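Local atomic coordinates of 5,10-methylenetetrahydromethanopterin reductase (Methanopyrus kandleri, PDB entry 1EZW), a protein that catalyses the reversible, coenzyme F420-dependent reduction of methylenetetrahydromethanopterin to methyltetrahydromethanopterin, a step of methanogenesis from carbon dioxide. Residues Ala81-Asp84 / Arg90-Ile93; Thr50-Ile55 / Ile59-Gly64. All coordinates share one frame; numbering follows the deposited sequence.

Interaction 1 of 2, residues Ala81-Asp84 / Arg90-Ile93; sequences ATLD and RAII
The carboxylate of Asp84 reaches from helix 73-86 to the backbone of the loop that leads into strand 93-95, where Ala91 N donates a hydrogen bond to Asp84 OD2 at 3.0 Å. The N-H points at the oxygen with an angle of 156°, and OD2 receives it on its anti lone pair, the one turned away from OD1. With chi1 at -164°, CG stands opposite the backbone N of Asp84 and the acid is carried out to the loop. Arg90 N also lies near OD2, but its angle is too poor for a bond.

The other oxygen looks elsewhere: OD1 takes hydrogen bonds from the backbone N atoms of Ile166 and Gln167, and the buried carboxylate thus gathers three main-chain N-H groups, which would be expected to favour its charged form. An asparagine in its place would probably leave at least one of these amides without its acceptor, since an NH2 group cannot accept what a carboxylate oxygen does.

Apolar contact fills in beside the bond. Ala91 CB points at the helix and rests 3.6 Å from Asp84 CA, while Leu83 CG meets the same methyl at 4.3 Å. Alanine suits the place because the two backbones come close here, with the CA atoms of Asp84 and Ala91 only 4.5 Å apart; the longer Leu83, one residue earlier on the helix, touches the methyl beside Asp84.

At this end of helix 73-86 in the (beta/alpha)8 barrel, Ser87 OG bonds to the carbonyls of Leu83 and Asp84. Ile92 points away from the helix to pack on Tyr33 and Trp35 of strand 33-36, and Ile93 begins strand 93-95 against helix 127-142.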
# COMPACT_ATOMS: atom_id res chain seq x y z
N ALA A 81 8.43 14.64 8.55
CA ALA A 81 8.97 13.53 9.28
C ALA A 81 8.16 12.23 9.01
O ALA A 81 8.73 11.15 8.95
CB ALA A 81 8.98 13.83 10.79
N THR A 82 6.85 12.38 8.84
CA THR A 82 5.96 11.22 8.63
C THR A 82 6.22 10.62 7.25
O THR A 82 6.36 9.41 7.13
CB THR A 82 4.49 11.65 8.80
OG1 THR A 82 4.33 12.20 10.12
CG2 THR A 82 3.51 10.42 8.68
N LEU A 83 6.23 11.48 6.23
CA LEU A 83 6.53 11.03 4.86
C LEU A 83 7.90 10.38 4.86
O LEU A 83 8.09 9.34 4.23
CB LEU A 83 6.56 12.20 3.90
CG LEU A 83 6.88 11.86 2.44
CD1 LEU A 83 5.89 10.82 1.87
CD2 LEU A 83 6.75 13.14 1.62
N ASP A 84 8.89 10.97 5.55
CA ASP A 84 10.23 10.35 5.56
C ASP A 84 10.22 8.95 6.19
O ASP A 84 10.84 8.00 5.68
CB ASP A 84 11.21 11.21 6.37
CG ASP A 84 12.64 10.85 6.08
OD1 ASP A 84 13.38 10.56 7.04
OD2 ASP A 84 12.99 10.85 4.87
N ARG A 90 13.20 8.77 2.34
CA ARG A 90 13.24 9.36 1.01
C ARG A 90 12.61 10.75 0.88
O ARG A 90 12.44 11.24 -0.23
CB ARG A 90 12.56 8.42 -0.02
CG ARG A 90 13.39 7.18 -0.28
CD ARG A 90 12.70 6.32 -1.31
NE ARG A 90 11.48 5.67 -0.80
CZ ARG A 90 10.35 5.58 -1.51
NH1 ARG A 90 9.29 4.96 -0.98
NH2 ARG A 90 10.25 6.17 -2.69
N ALA A 91 12.24 11.36 1.99
CA ALA A 91 11.62 12.66 1.90
C ALA A 91 12.55 13.78 1.48
O ALA A 91 13.75 13.74 1.77
CB ALA A 91 10.98 13.03 3.25
N ILE A 92 11.96 14.76 0.84
CA ILE A 92 12.65 16.01 0.46
C ILE A 92 11.66 17.13 0.77
O ILE A 92 10.43 16.94 0.79
CB ILE A 92 13.05 16.04 -1.03
CG1 ILE A 92 11.82 15.91 -1.93
CG2 ILE A 92 14.10 14.96 -1.29
CD1 ILE A 92 12.10 15.69 -3.45
N ILE A 93 12.17 18.35 1.00
CA ILE A 93 11.27 19.47 1.28
C ILE A 93 11.43 20.52 0.17
O ILE A 93 12.57 20.87 -0.15
CB ILE A 93 11.69 20.18 2.59
CG1 ILE A 93 11.56 19.22 3.78
CG2 ILE A 93 10.83 21.45 2.78
CD1 ILE A 93 12.33 19.70 5.03

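Interaction 2 of 2, residues Thr50-Ile55 / Ile59-Gly64; sequences TLAAVI and IKLGPG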
# COMPACT_ATOMS: atom_id res chain seq x y z
N THR A 50 2.06 10.04 0.34
CA THR A 50 2.07 8.84 1.16
C THR A 50 1.68 7.65 0.27
O THR A 50 2.30 6.59 0.33
CB THR A 50 1.10 8.97 2.36
OG1 THR A 50 1.57 10.03 3.21
CG2 THR A 50 1.14 7.68 3.19
N LEU A 51 0.69 7.85 -0.59
CA LEU A 51 0.30 6.76 -1.50
C LEU A 51 1.49 6.48 -2.45
O LEU A 51 1.85 5.34 -2.71
CB LEU A 51 -0.90 7.19 -2.33
CG LEU A 51 -1.44 6.17 -3.33
CD1 LEU A 51 -1.93 4.89 -2.58
CD2 LEU A 51 -2.57 6.83 -4.09
N ALA A 52 2.13 7.53 -2.96
CA ALA A 52 3.28 7.29 -3.85
C ALA A 52 4.40 6.58 -3.10
O ALA A 52 5.13 5.73 -3.70
CB ALA A 52 3.80 8.64 -4.44
N ALA A 53 4.59 6.91 -1.82
CA ALA A 53 5.64 6.28 -1.02
C ALA A 53 5.43 4.77 -0.91
O ALA A 53 6.39 3.99 -0.90
CB ALA A 53 5.69 6.87 0.39
N VAL A 54 4.18 4.36 -0.82
CA VAL A 54 3.80 2.95 -0.71
C VAL A 54 4.08 2.16 -2.01
O VAL A 54 4.45 0.96 -1.96
CB VAL A 54 2.29 2.94 -0.31
CG1 VAL A 54 1.62 1.63 -0.60
CG2 VAL A 54 2.20 3.29 1.19
N ILE A 55 3.94 2.85 -3.13
CA ILE A 55 4.08 2.29 -4.48
C ILE A 55 5.46 2.43 -5.12
O ILE A 55 5.66 2.07 -6.26
CB ILE A 55 3.03 2.98 -5.39
CG1 ILE A 55 1.63 2.73 -4.83
CG2 ILE A 55 3.13 2.47 -6.80
CD1 ILE A 55 1.26 1.30 -4.73
N ILE A 59 12.83 6.49 -5.43
CA ILE A 59 12.76 7.90 -5.78
C ILE A 59 12.52 8.78 -4.54
O ILE A 59 11.78 8.39 -3.63
CB ILE A 59 11.68 8.11 -6.87
CG1 ILE A 59 11.84 9.47 -7.53
CG2 ILE A 59 10.29 7.95 -6.27
CD1 ILE A 59 10.96 9.57 -8.82
N LYS A 60 13.16 9.95 -4.51
CA LYS A 60 12.92 10.88 -3.39
C LYS A 60 11.59 11.56 -3.67
O LYS A 60 11.21 11.81 -4.82
CB LYS A 60 14.09 11.84 -3.25
CG LYS A 60 15.34 11.05 -2.84
CD LYS A 60 16.63 11.91 -2.73
CE LYS A 60 17.50 11.79 -3.95
NZ LYS A 60 18.88 12.30 -3.60
N LEU A 61 10.87 11.82 -2.57
CA LEU A 61 9.47 12.33 -2.55
C LEU A 61 9.24 13.55 -1.68
O LEU A 61 9.65 13.54 -0.53
CB LEU A 61 8.53 11.23 -1.94
CG LEU A 61 7.58 10.17 -2.53
CD1 LEU A 61 7.75 10.02 -4.02
CD2 LEU A 61 7.80 8.83 -1.80
N GLY A 62 8.58 14.58 -2.19
CA GLY A 62 8.24 15.65 -1.26
C GLY A 62 7.42 16.71 -1.90
O GLY A 62 7.20 16.75 -3.14
N PRO A 63 6.94 17.65 -1.07
CA PRO A 63 6.14 18.74 -1.58
C PRO A 63 7.00 19.67 -2.42
O PRO A 63 8.10 20.02 -2.00
CB PRO A 63 5.59 19.39 -0.30
CG PRO A 63 6.66 19.14 0.70
CD PRO A 63 7.09 17.71 0.40
N GLY A 64 6.50 20.07 -3.59
CA GLY A 64 7.23 20.98 -4.47
C GLY A 64 6.22 21.91 -5.11
O GLY A 64 5.80 21.67 -6.25
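Leu61 pushes the CD2 end of its side chain against Ala53, overlapping both the helix backbone and the methyl group. CD2 lies 3.4 Å from Ala53 CA and 3.6 Å from Ala53 CB. Its other branch, CD1, turns toward Ala52, the residue before Ala53 on the helix, and meets Ala52 CB at 4.2 Å. The fork of the leucine is therefore shared between two neighbouring alanines. Leu61 occurs in two conformations, and these distances belong to one of them; its torsions, chi1 -100° and chi2 11°, lie well off the staggered values, so the exact placing of the methyls should be read with some caution.

The residue types divide the work plainly. Alanines keep this face of helix 45-54 low, while a branched, flexible leucine on strand 60-63 spans the gap, with the CA atoms of Ala53 and Leu61 still 7.3 Å apart. Leu61 also packs on Leu49, earlier on the same helix, and on Ala34 of strand 33-36, while Ala52 touches Ile23 of helix 16-28. Strand 33-36, helix 45-54 and strand 60-63 form one beta-alpha-beta unit of the barrel, and the contact seats its helix against the second of its two parallel strands. On the side of the helix turned from the strand, Val54 packs on Val54 of two neighbouring subunits.

The three touching side chains are buried and purely hydrocarbon, and the two segments share no polar bond. The contact therefore rests on apolar packing and exclusion of water, which probably limits how near helix and strand can lie but, unlike a hydrogen bond, imposes no precise direction.

Overall arrangement
Interactions 1 and 2 lie in series along the chain, their centres 8 Å apart, and meet through Arg90 and residues 59-61. The backbone joins them first: Leu61 N lies 2.9 Å from Arg90 O in a probable hydrogen bond, so the residue that packs on helix 45-54 is also held to the loop before strand 93-95. The Arg90 side chain adds a second tie, with NH2 2.9 Å from Ile59 O and a further bond to Thr56 OG1. Thr56 and Ser57 belong to the magnesium site; the ion lies about 4 Å from the Arg90 side chain and about 7 Å from that of Ala53, placing both contacts near it.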